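Local coordinates for suppressor protein MPT5 (Saccharomyces cerevisiae, PDB 5BZ1) that binds sequence elements in the 3'-UTR of target mRNAs through its Pumilio repeats and regulates their expression after transcription, at residues I118-F122 with S123-T127; D289-N292 with A293-I297; E47-K50 with P51-D55. One frame throughout, in Å; residues are numbered along the deposited sequence.

All three contacts are local, and all are partly buried in the Pumilio-homology domain, but they hold different elements. Contacts 1 and 3 lie on the same side of the chain's centre, about 21 Å apart between centres, and both join the end of one helix to what follows it. Contact 1 does so mainly with hydroxyl bonds to helix-end carbonyls, contact 3 mainly with a phenylalanine ring packed on the backbone. Contact 2, about 62 Å from contact 3 between centres, stays within the single helix 288-307. Its chemistry is regular backbone bonding reinforced by one serine, with a buried apolar side and an exposed polar one.

Contact 1: residues I118-F122 with S123-T127; sequences IIKGF and SQEFT
Ser123 places OG between its own backbone N and carbonyl carbon (chi1 74°), a rotation that folds the hydroxyl back to Lys120 O, 2.6 Å from OG. This donor lies 18° from the carbonyl plane. The amide of Ser123 gives the same oxygen a second bond, 3.1 Å from N to Lys120 O, but it comes from above the plane and not along a lone pair. A valine here would remove the hydroxyl donor and would probably leave Lys120 O with the less well aimed amide bond, so the turn would be held less firmly.

Thr127 OG1, beside its own backbone N, donates to Gly121 O at 2.8 Å and in the carbonyl plane. Within the loop, Ser123 O accepts from the amides of both Phe126 and Thr127, which holds the turn closed. The Phe126 ring meets Lys120 at its edge, with Lys120 CE in plane and 3.8 Å from Phe126 CE2, while Glu125 CG lies above one face, toward the rim. Lys120 NZ and Glu125 OE1 are 4.6 Å apart, and a water linking NZ to Glu125 OE2 bridges the two charges.

The turn follows helix 112-121, leads to helix 129-137 and joins the third and fourth Pumilio repeats. Tyr86 meets Phe126 edge-to-face and is hydrogen-bonded to Lys120 NZ; Phe122 stacks with Phe159 and, with Thr127, packs on helices 89-93 and 129-137.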
ATOM      1  N   ILE A 118     -19.377  -8.901 -10.103  1.00 29.25           N
ATOM      2  CA  ILE A 118     -18.534  -7.712 -10.019  1.00 28.66           C
ATOM      3  C   ILE A 118     -17.108  -8.016 -10.495  1.00 29.89           C
ATOM      4  O   ILE A 118     -16.542  -7.280 -11.304  1.00 28.33           O
ATOM      5  CB  ILE A 118     -18.497  -7.165  -8.577  1.00 30.47           C
ATOM      6  CG1 ILE A 118     -19.845  -6.537  -8.209  1.00 29.17           C
ATOM      7  CG2 ILE A 118     -17.383  -6.146  -8.406  1.00 26.52           C
ATOM      8  CD1 ILE A 118     -20.005  -6.246  -6.725  1.00 31.06           C
ATOM      9  N   ILE A 119     -16.541  -9.106  -9.985  1.00 29.71           N
ATOM     10  CA  ILE A 119     -15.201  -9.543 -10.372  1.00 35.03           C
ATOM     11  C   ILE A 119     -15.125  -9.851 -11.874  1.00 32.50           C
ATOM     12  O   ILE A 119     -14.111  -9.590 -12.525  1.00 31.28           O
ATOM     13  CB  ILE A 119     -14.761 -10.763  -9.530  1.00 34.56           C
ATOM     14  CG1 ILE A 119     -14.564 -10.348  -8.073  1.00 33.44           C
ATOM     15  CG2 ILE A 119     -13.479 -11.382 -10.070  1.00 35.83           C
ATOM     16  CD1 ILE A 119     -13.604  -9.171  -7.909  1.00 26.69           C
ATOM     17  N   LYS A 120     -16.208 -10.390 -12.424  1.00 30.55           N
ATOM     18  CA  LYS A 120     -16.273 -10.667 -13.856  1.00 32.11           C
ATOM     19  C   LYS A 120     -16.193  -9.369 -14.664  1.00 30.28           C
ATOM     20  O   LYS A 120     -15.567  -9.322 -15.728  1.00 33.93           O
ATOM     21  CB  LYS A 120     -17.554 -11.428 -14.199  1.00 32.07           C
ATOM     22  CG  LYS A 120     -17.689 -11.801 -15.671  1.00 35.03           C
ATOM     23  CD  LYS A 120     -18.993 -12.545 -15.920  1.00 40.20           C
ATOM     24  CE  LYS A 120     -19.220 -12.794 -17.400  1.00 44.52           C
ATOM     25  NZ  LYS A 120     -20.496 -13.517 -17.642  1.00 52.32           N
ATOM     26  N   GLY A 121     -16.810  -8.311 -14.147  1.00 27.28           N
ATOM     27  CA  GLY A 121     -16.792  -7.024 -14.821  1.00 29.33           C
ATOM     28  C   GLY A 121     -15.402  -6.419 -14.873  1.00 30.56           C
ATOM     29  O   GLY A 121     -15.062  -5.697 -15.816  1.00 29.47           O
ATOM     30  N   PHE A 122     -14.597  -6.715 -13.856  1.00 23.10           N
ATOM     31  CA  PHE A 122     -13.232  -6.208 -13.786  1.00 25.93           C
ATOM     32  C   PHE A 122     -12.245  -7.111 -14.530  1.00 30.66           C
ATOM     33  O   PHE A 122     -11.056  -6.790 -14.631  1.00 29.92           O
ATOM     34  CB  PHE A 122     -12.788  -6.054 -12.327  1.00 28.28           C
ATOM     35  CG  PHE A 122     -13.339  -4.831 -11.643  1.00 27.98           C
ATOM     36  CD1 PHE A 122     -12.910  -3.561 -12.011  1.00 27.40           C
ATOM     37  CD2 PHE A 122     -14.270  -4.950 -10.618  1.00 28.23           C
ATOM     38  CE1 PHE A 122     -13.413  -2.428 -11.379  1.00 28.14           C
ATOM     39  CE2 PHE A 122     -14.780  -3.823  -9.984  1.00 27.32           C
ATOM     40  CZ  PHE A 122     -14.348  -2.562 -10.365  1.00 31.90           C
ATOM     41  N   SER A 123     -12.731  -8.242 -15.035  1.00 28.40           N
ATOM     42  CA  SER A 123     -11.878  -9.161 -15.788  1.00 28.21           C
ATOM     43  C   SER A 123     -11.627  -8.620 -17.192  1.00 32.76           C
ATOM     44  O   SER A 123     -12.306  -7.691 -17.641  1.00 32.60           O
ATOM     45  CB  SER A 123     -12.508 -10.551 -15.879  1.00 28.98           C
ATOM     46  OG  SER A 123     -13.600 -10.559 -16.785  1.00 32.04           O
ATOM     47  N   GLN A 124     -10.661  -9.215 -17.885  1.00 30.05           N
ATOM     48  CA  GLN A 124     -10.274  -8.754 -19.215  1.00 30.00           C
ATOM     49  C   GLN A 124     -11.374  -8.893 -20.263  1.00 33.28           C
ATOM     50  O   GLN A 124     -11.278  -8.317 -21.345  1.00 37.29           O
ATOM     51  CB  GLN A 124      -8.995  -9.454 -19.678  1.00 29.83           C
ATOM     52  CG  GLN A 124      -7.746  -8.977 -18.955  1.00 27.31           C
ATOM     53  CD  GLN A 124      -6.479  -9.593 -19.513  1.00 34.97           C
ATOM     54  OE1 GLN A 124      -6.176  -9.452 -20.697  1.00 39.48           O
ATOM     55  NE2 GLN A 124      -5.735 -10.285 -18.660  1.00 35.39           N
ATOM     56  N   GLU A 125     -12.418  -9.649 -19.946  1.00 36.59           N
ATOM     57  CA  GLU A 125     -13.553  -9.777 -20.849  1.00 38.43           C
ATOM     58  C   GLU A 125     -14.253  -8.423 -21.029  1.00 34.64           C
ATOM     59  O   GLU A 125     -14.818  -8.144 -22.087  1.00 36.24           O
ATOM     60  CB  GLU A 125     -14.539 -10.823 -20.319  1.00 39.90           C
ATOM     61  CG  GLU A 125     -15.710 -11.117 -21.248  1.00 46.30           C
ATOM     62  CD  GLU A 125     -16.676 -12.136 -20.672  1.00 53.60           C
ATOM     63  OE1 GLU A 125     -16.400 -12.671 -19.577  1.00 54.12           O
ATOM     64  OE2 GLU A 125     -17.714 -12.401 -21.315  1.00 59.08           O
ATOM     65  N   PHE A 126     -14.190  -7.580 -19.999  1.00 31.75           N
ATOM     66  CA  PHE A 126     -14.876  -6.290 -20.016  1.00 34.68           C
ATOM     67  C   PHE A 126     -13.967  -5.101 -19.688  1.00 35.68           C
ATOM     68  O   PHE A 126     -14.273  -3.963 -20.048  1.00 34.40           O
ATOM     69  CB  PHE A 126     -16.060  -6.308 -19.042  1.00 31.42           C
ATOM     70  CG  PHE A 126     -17.109  -7.330 -19.377  1.00 36.52           C
ATOM     71  CD1 PHE A 126     -18.044  -7.081 -20.372  1.00 34.74           C
ATOM     72  CD2 PHE A 126     -17.169  -8.538 -18.691  1.00 35.96           C
ATOM     73  CE1 PHE A 126     -19.019  -8.019 -20.685  1.00 38.19           C
ATOM     74  CE2 PHE A 126     -18.138  -9.481 -18.998  1.00 38.93           C
ATOM     75  CZ  PHE A 126     -19.067  -9.221 -19.995  1.00 38.11           C
ATOM     76  N   THR A 127     -12.859  -5.368 -19.003  1.00 29.64           N
ATOM     77  CA  THR A 127     -11.949  -4.313 -18.567  1.00 27.39           C
ATOM     78  C   THR A 127     -10.496  -4.700 -18.842  1.00 32.51           C
ATOM     79  O   THR A 127     -10.012  -5.713 -18.333  1.00 35.46           O
ATOM     80  CB  THR A 127     -12.135  -4.023 -17.063  1.00 29.80           C
ATOM     81  OG1 THR A 127     -13.498  -3.660 -16.810  1.00 31.03           O
ATOM     82  CG2 THR A 127     -11.219  -2.897 -16.601  1.00 29.68           C
TER
HETATM   83  O   HOH W   1     -20.081 -13.859 -20.549  1.00 57.79           O
HETATM   84  O   HOH W   2      -8.885  -6.980 -16.194  1.00 30.31           O

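Contact 2: residues D289-N292 with A293-I297; sequences DVIN and ASMNI
Val290 and Ser294 meet at a flat peptide carbonyl whose opposite faces are approached by two donors of one residue. Ser294 OG reaches Val290 O at 2.6 Å and Ser294 N reaches it at 3.1 Å; each is tilted from the carbonyl plane by about 30°. The hydroxyl is the donor, and with OG beside its own backbone N (chi1 -55°) it doubles the regular i to i+4 helix bond. A buried side-chain hydroxyl is thus satisfied within its own helix.

On the exposed side, the Asn292 carboxamide turns toward the Asp289 carboxylate, but the bond from Asn292 ND2 to Asp289 OD1 is weak at 3.4 Å. The backbone bonds on either side of the serine are ordinary: Ala293 N to Asp289 O and Met295 N to Ile291 O are both 3.1 Å. Met295 runs beside that last carbonyl, its CG 3.5 Å from Ile291 O, and its SD makes a loose apolar contact with Ile291 CG2 at 4.4 Å.

The segment lies near the start of helix 288-307. Its buried side packs on two helices: Val290 and Ser294 touch Ile267 of helix 253-273 and also reach helix 229-240, while Ile291 rests on Phe271.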
ATOM      1  N   ASP A 289      18.503 -19.219   8.836  1.00 68.79           N
ATOM      2  CA  ASP A 289      19.076 -18.748   7.571  1.00 69.87           C
ATOM      3  C   ASP A 289      18.904 -17.243   7.365  1.00 64.73           C
ATOM      4  O   ASP A 289      19.782 -16.586   6.804  1.00 63.32           O
ATOM      5  CB  ASP A 289      18.509 -19.520   6.377  1.00 74.20           C
ATOM      6  CG  ASP A 289      19.521 -19.678   5.255  1.00 78.87           C
ATOM      7  OD1 ASP A 289      20.708 -19.929   5.560  1.00 86.10           O
ATOM      8  OD2 ASP A 289      19.137 -19.544   4.074  1.00 73.91           O
ATOM      9  N   VAL A 290      17.771 -16.708   7.819  1.00 52.13           N
ATOM     10  CA  VAL A 290      17.546 -15.264   7.837  1.00 48.53           C
ATOM     11  C   VAL A 290      18.639 -14.571   8.659  1.00 64.41           C
ATOM     12  O   VAL A 290      19.146 -13.511   8.282  1.00 60.72           O
ATOM     13  CB  VAL A 290      16.156 -14.920   8.427  1.00 48.04           C
ATOM     14  CG1 VAL A 290      16.061 -13.445   8.773  1.00 49.64           C
ATOM     15  CG2 VAL A 290      15.043 -15.318   7.462  1.00 51.14           C
ATOM     16  N   ILE A 291      19.006 -15.196   9.775  1.00 65.03           N
ATOM     17  CA  ILE A 291      19.992 -14.643  10.703  1.00 61.52           C
ATOM     18  C   ILE A 291      21.427 -14.709  10.163  1.00 52.79           C
ATOM     19  O   ILE A 291      22.163 -13.719  10.232  1.00 49.44           O
ATOM     20  CB  ILE A 291      19.895 -15.328  12.088  1.00 63.65           C
ATOM     21  CG1 ILE A 291      18.552 -14.995  12.745  1.00 63.76           C
ATOM     22  CG2 ILE A 291      21.049 -14.906  12.987  1.00 63.14           C
ATOM     23  CD1 ILE A 291      18.106 -15.989  13.802  1.00 68.46           C
ATOM     24  N   ASN A 292      21.817 -15.866   9.628  1.00 53.84           N
ATOM     25  CA  ASN A 292      23.141 -16.037   9.024  1.00 57.26           C
ATOM     26  C   ASN A 292      23.378 -15.037   7.895  1.00 61.39           C
ATOM     27  O   ASN A 292      24.463 -14.473   7.763  1.00 60.19           O
ATOM     28  CB  ASN A 292      23.308 -17.453   8.464  1.00 61.50           C
ATOM     29  CG  ASN A 292      22.656 -18.513   9.332  1.00 66.75           C
ATOM     30  OD1 ASN A 292      22.672 -18.429  10.558  1.00 74.45           O
ATOM     31  ND2 ASN A 292      22.079 -19.525   8.691  1.00 67.13           N
ATOM     32  N   ALA A 293      22.350 -14.836   7.078  1.00 66.28           N
ATOM     33  CA  ALA A 293      22.419 -13.908   5.957  1.00 62.27           C
ATOM     34  C   ALA A 293      22.610 -12.474   6.449  1.00 53.22           C
ATOM     35  O   ALA A 293      23.444 -11.736   5.925  1.00 46.55           O
ATOM     36  CB  ALA A 293      21.164 -14.017   5.108  1.00 56.06           C
ATOM     37  N   SER A 294      21.833 -12.091   7.457  1.00 53.33           N
ATOM     38  CA  SER A 294      21.878 -10.741   8.008  1.00 46.58           C
ATOM     39  C   SER A 294      23.260 -10.372   8.547  1.00 43.22           C
ATOM     40  O   SER A 294      23.709  -9.235   8.401  1.00 41.87           O
ATOM     41  CB  SER A 294      20.835 -10.587   9.114  1.00 53.73           C
ATOM     42  OG  SER A 294      19.544 -10.929   8.653  1.00 55.69           O
ATOM     43  N   MET A 295      23.925 -11.338   9.172  1.00 48.81           N
ATOM     44  CA  MET A 295      25.233 -11.104   9.775  1.00 48.04           C
ATOM     45  C   MET A 295      26.291 -10.707   8.742  1.00 46.34           C
ATOM     46  O   MET A 295      27.019  -9.732   8.936  1.00 47.13           O
ATOM     47  CB  MET A 295      25.684 -12.328  10.580  1.00 48.42           C
ATOM     48  CG  MET A 295      24.977 -12.482  11.925  1.00 48.02           C
ATOM     49  SD  MET A 295      25.325 -14.029  12.795  1.00 60.42           S
ATOM     50  CE  MET A 295      26.712 -14.664  11.853  1.00 76.13           C
ATOM     51  N   ASN A 296      26.361 -11.451   7.641  1.00 47.21           N
ATOM     52  CA  ASN A 296      27.329 -11.167   6.582  1.00 52.14           C
ATOM     53  C   ASN A 296      27.078  -9.825   5.888  1.00 46.21           C
ATOM     54  O   ASN A 296      28.020  -9.119   5.526  1.00 44.14           O
ATOM     55  CB  ASN A 296      27.338 -12.301   5.551  1.00 60.90           C
ATOM     56  CG  ASN A 296      27.773 -13.630   6.143  1.00 72.38           C
ATOM     57  OD1 ASN A 296      26.982 -14.569   6.237  1.00 80.40           O
ATOM     58  ND2 ASN A 296      29.039 -13.717   6.540  1.00 70.78           N
ATOM     59  N   ILE A 297      25.805  -9.485   5.706  1.00 40.21           N
ATOM     60  CA  ILE A 297      25.416  -8.238   5.053  1.00 42.82           C
ATOM     61  C   ILE A 297      25.741  -7.034   5.935  1.00 37.49           C
ATOM     62  O   ILE A 297      26.195  -6.000   5.442  1.00 40.93           O
ATOM     63  CB  ILE A 297      23.912  -8.236   4.701  1.00 40.15           C
ATOM     64  CG1 ILE A 297      23.607  -9.309   3.656  1.00 43.19           C
ATOM     65  CG2 ILE A 297      23.466  -6.868   4.198  1.00 37.83           C
ATOM     66  CD1 ILE A 297      22.130  -9.464   3.341  1.00 38.02           C
TER

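Contact 3: residues E47-K50 with P51-D55; sequences EQIK and PFFLD
Ile49 O accepts from Phe52 N at 2.8 Å with an N-H...O angle of 149°, an i to i+3 bond whose donor stands above the carbonyl plane, and Pro51, which has no amide hydrogen to give, lies within this turn.

The Phe53 ring packs against the end of the preceding helix. One face lies under the backbone of Lys50 in a CH-pi interaction: Lys50 CA is 3.6 Å from the ring centroid and only 13° off the normal, over the middle of the ring. Lys50 CB extends this cover and comes to 3.5 Å from Phe53 CE2. Beside it, Ile49 crosses Phe53, with Ile49 CG1 4.0 Å from Phe53 CE1. The Phe52 ring behaves differently, presenting its edge to carbonyl oxygens: Gln48 O and Ile49 O both lie in its plane, and Gln48 O is 3.7 Å from Phe52 CD2.

The side chain of Lys50 leaves between its backbone N and carbonyl carbon (chi1 59°), which brings CG against the proline ring. Packing is tight there, with Lys50 CG 3.4 Å from Pro51 CD. Beyond CG the chain is extended and runs back along the helix, where NZ forms a salt bridge with Glu47 OE1 at 2.7 Å, on the syn side of the carboxylate.

Further out, Tyr46 meets Phe53 edge-to-face, and Leu81, Thr84 and Ile85 of helix 75-85 touch it. Phe52 sits at the N-cap position of helix 53-57, although its side chain has no acceptor with which to cap. The whole is a short, proline-containing helix-to-helix junction where the first Pumilio repeat passes into the second, consistent with the stacked helical repeats of the PUF alpha-solenoid.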
ATOM      1  N   GLU A  47     -39.019  -1.423 -10.360  1.00 39.80           N
ATOM      2  CA  GLU A  47     -39.488  -1.853 -11.674  1.00 43.37           C
ATOM      3  C   GLU A  47     -39.420  -0.740 -12.717  1.00 39.07           C
ATOM      4  O   GLU A  47     -39.224  -1.006 -13.905  1.00 40.77           O
ATOM      5  CB  GLU A  47     -40.912  -2.406 -11.579  1.00 48.65           C
ATOM      6  CG  GLU A  47     -41.013  -3.692 -10.778  1.00 56.19           C
ATOM      7  CD  GLU A  47     -40.163  -4.806 -11.358  1.00 63.07           C
ATOM      8  OE1 GLU A  47     -40.089  -4.916 -12.600  1.00 64.31           O
ATOM      9  OE2 GLU A  47     -39.564  -5.569 -10.571  1.00 64.62           O
ATOM     10  N   GLN A  48     -39.572   0.503 -12.268  1.00 29.66           N
ATOM     11  CA  GLN A  48     -39.562   1.646 -13.177  1.00 32.90           C
ATOM     12  C   GLN A  48     -38.158   2.173 -13.483  1.00 37.86           C
ATOM     13  O   GLN A  48     -37.919   2.716 -14.560  1.00 45.93           O
ATOM     14  CB  GLN A  48     -40.451   2.776 -12.643  1.00 35.39           C
ATOM     15  CG  GLN A  48     -41.958   2.467 -12.676  1.00 38.96           C
ATOM     16  CD  GLN A  48     -42.813   3.673 -12.318  1.00 48.59           C
ATOM     17  OE1 GLN A  48     -42.343   4.813 -12.340  1.00 45.04           O
ATOM     18  NE2 GLN A  48     -44.076   3.427 -11.988  1.00 62.85           N
ATOM     19  N   ILE A  49     -37.230   2.010 -12.546  1.00 35.03           N
ATOM     20  CA  ILE A  49     -35.895   2.583 -12.718  1.00 35.27           C
ATOM     21  C   ILE A  49     -34.851   1.575 -13.210  1.00 34.30           C
ATOM     22  O   ILE A  49     -33.754   1.965 -13.611  1.00 38.11           O
ATOM     23  CB  ILE A  49     -35.385   3.265 -11.424  1.00 36.10           C
ATOM     24  CG1 ILE A  49     -35.028   2.222 -10.362  1.00 37.29           C
ATOM     25  CG2 ILE A  49     -36.417   4.266 -10.899  1.00 34.28           C
ATOM     26  CD1 ILE A  49     -34.467   2.825  -9.086  1.00 42.24           C
ATOM     27  N   LYS A  50     -35.190   0.288 -13.185  1.00 31.10           N
ATOM     28  CA  LYS A  50     -34.245  -0.757 -13.597  1.00 31.27           C
ATOM     29  C   LYS A  50     -33.640  -0.640 -15.016  1.00 32.96           C
ATOM     30  O   LYS A  50     -32.492  -1.038 -15.217  1.00 36.68           O
ATOM     31  CB  LYS A  50     -34.796  -2.170 -13.324  1.00 32.73           C
ATOM     32  CG  LYS A  50     -36.104  -2.528 -14.014  1.00 39.86           C
ATOM     33  CD  LYS A  50     -36.515  -3.953 -13.663  1.00 43.83           C
ATOM     34  CE  LYS A  50     -37.638  -4.445 -14.565  1.00 51.58           C
ATOM     35  NZ  LYS A  50     -38.065  -5.828 -14.212  1.00 56.10           N
ATOM     36  N   PRO A  51     -34.388  -0.090 -15.997  1.00 31.78           N
ATOM     37  CA  PRO A  51     -33.697   0.097 -17.279  1.00 28.22           C
ATOM     38  C   PRO A  51     -32.665   1.222 -17.218  1.00 30.01           C
ATOM     39  O   PRO A  51     -31.874   1.358 -18.153  1.00 28.52           O
ATOM     40  CB  PRO A  51     -34.828   0.507 -18.236  1.00 29.54           C
ATOM     41  CG  PRO A  51     -36.093   0.045 -17.577  1.00 34.15           C
ATOM     42  CD  PRO A  51     -35.837   0.172 -16.112  1.00 29.62           C
ATOM     43  N   PHE A  52     -32.681   2.011 -16.144  1.00 30.12           N
ATOM     44  CA  PHE A  52     -31.841   3.201 -16.041  1.00 28.94           C
ATOM     45  C   PHE A  52     -30.784   3.095 -14.943  1.00 25.57           C
ATOM     46  O   PHE A  52     -30.239   4.113 -14.508  1.00 28.51           O
ATOM     47  CB  PHE A  52     -32.708   4.434 -15.768  1.00 33.22           C
ATOM     48  CG  PHE A  52     -33.812   4.643 -16.766  1.00 38.19           C
ATOM     49  CD1 PHE A  52     -33.596   5.404 -17.904  1.00 38.21           C
ATOM     50  CD2 PHE A  52     -35.070   4.096 -16.557  1.00 42.22           C
ATOM     51  CE1 PHE A  52     -34.612   5.607 -18.825  1.00 40.69           C
ATOM     52  CE2 PHE A  52     -36.092   4.296 -17.473  1.00 43.12           C
ATOM     53  CZ  PHE A  52     -35.861   5.051 -18.608  1.00 39.88           C
ATOM     54  N   PHE A  53     -30.501   1.872 -14.501  1.00 22.17           N
ATOM     55  CA  PHE A  53     -29.542   1.636 -13.423  1.00 31.80           C
ATOM     56  C   PHE A  53     -28.196   2.329 -13.644  1.00 26.16           C
ATOM     57  O   PHE A  53     -27.682   2.994 -12.743  1.00 32.69           O
ATOM     58  CB  PHE A  53     -29.331   0.135 -13.216  1.00 34.70           C
ATOM     59  CG  PHE A  53     -30.371  -0.507 -12.346  1.00 35.39           C
ATOM     60  CD1 PHE A  53     -30.989   0.220 -11.338  1.00 36.46           C
ATOM     61  CD2 PHE A  53     -30.731  -1.836 -12.531  1.00 33.30           C
ATOM     62  CE1 PHE A  53     -31.950  -0.361 -10.528  1.00 38.62           C
ATOM     63  CE2 PHE A  53     -31.690  -2.426 -11.723  1.00 31.94           C
ATOM     64  CZ  PHE A  53     -32.300  -1.689 -10.721  1.00 34.59           C
ATOM     65  N   LEU A  54     -27.634   2.179 -14.840  1.00 24.96           N
ATOM     66  CA  LEU A  54     -26.344   2.791 -15.146  1.00 28.78           C
ATOM     67  C   LEU A  54     -26.445   4.314 -15.132  1.00 28.12           C
ATOM     68  O   LEU A  54     -25.566   4.995 -14.596  1.00 26.90           O
ATOM     69  CB  LEU A  54     -25.811   2.317 -16.499  1.00 26.48           C
ATOM     70  CG  LEU A  54     -24.476   2.948 -16.908  1.00 32.12           C
ATOM     71  CD1 LEU A  54     -23.390   2.608 -15.892  1.00 24.01           C
ATOM     72  CD2 LEU A  54     -24.059   2.514 -18.304  1.00 29.39           C
ATOM     73  N   ASP A  55     -27.524   4.838 -15.712  1.00 27.05           N
ATOM     74  CA  ASP A  55     -27.742   6.279 -15.784  1.00 29.60           C
ATOM     75  C   ASP A  55     -27.810   6.896 -14.383  1.00 30.10           C
ATOM     76  O   ASP A  55     -27.169   7.909 -14.108  1.00 31.81           O
ATOM     77  CB  ASP A  55     -29.035   6.578 -16.552  1.00 32.92           C
ATOM     78  CG  ASP A  55     -29.133   5.806 -17.859  1.00 35.06           C
ATOM     79  OD1 ASP A  55     -29.013   6.426 -18.938  1.00 38.25           O
ATOM     80  OD2 ASP A  55     -29.330   4.575 -17.801  1.00 37.06           O
TER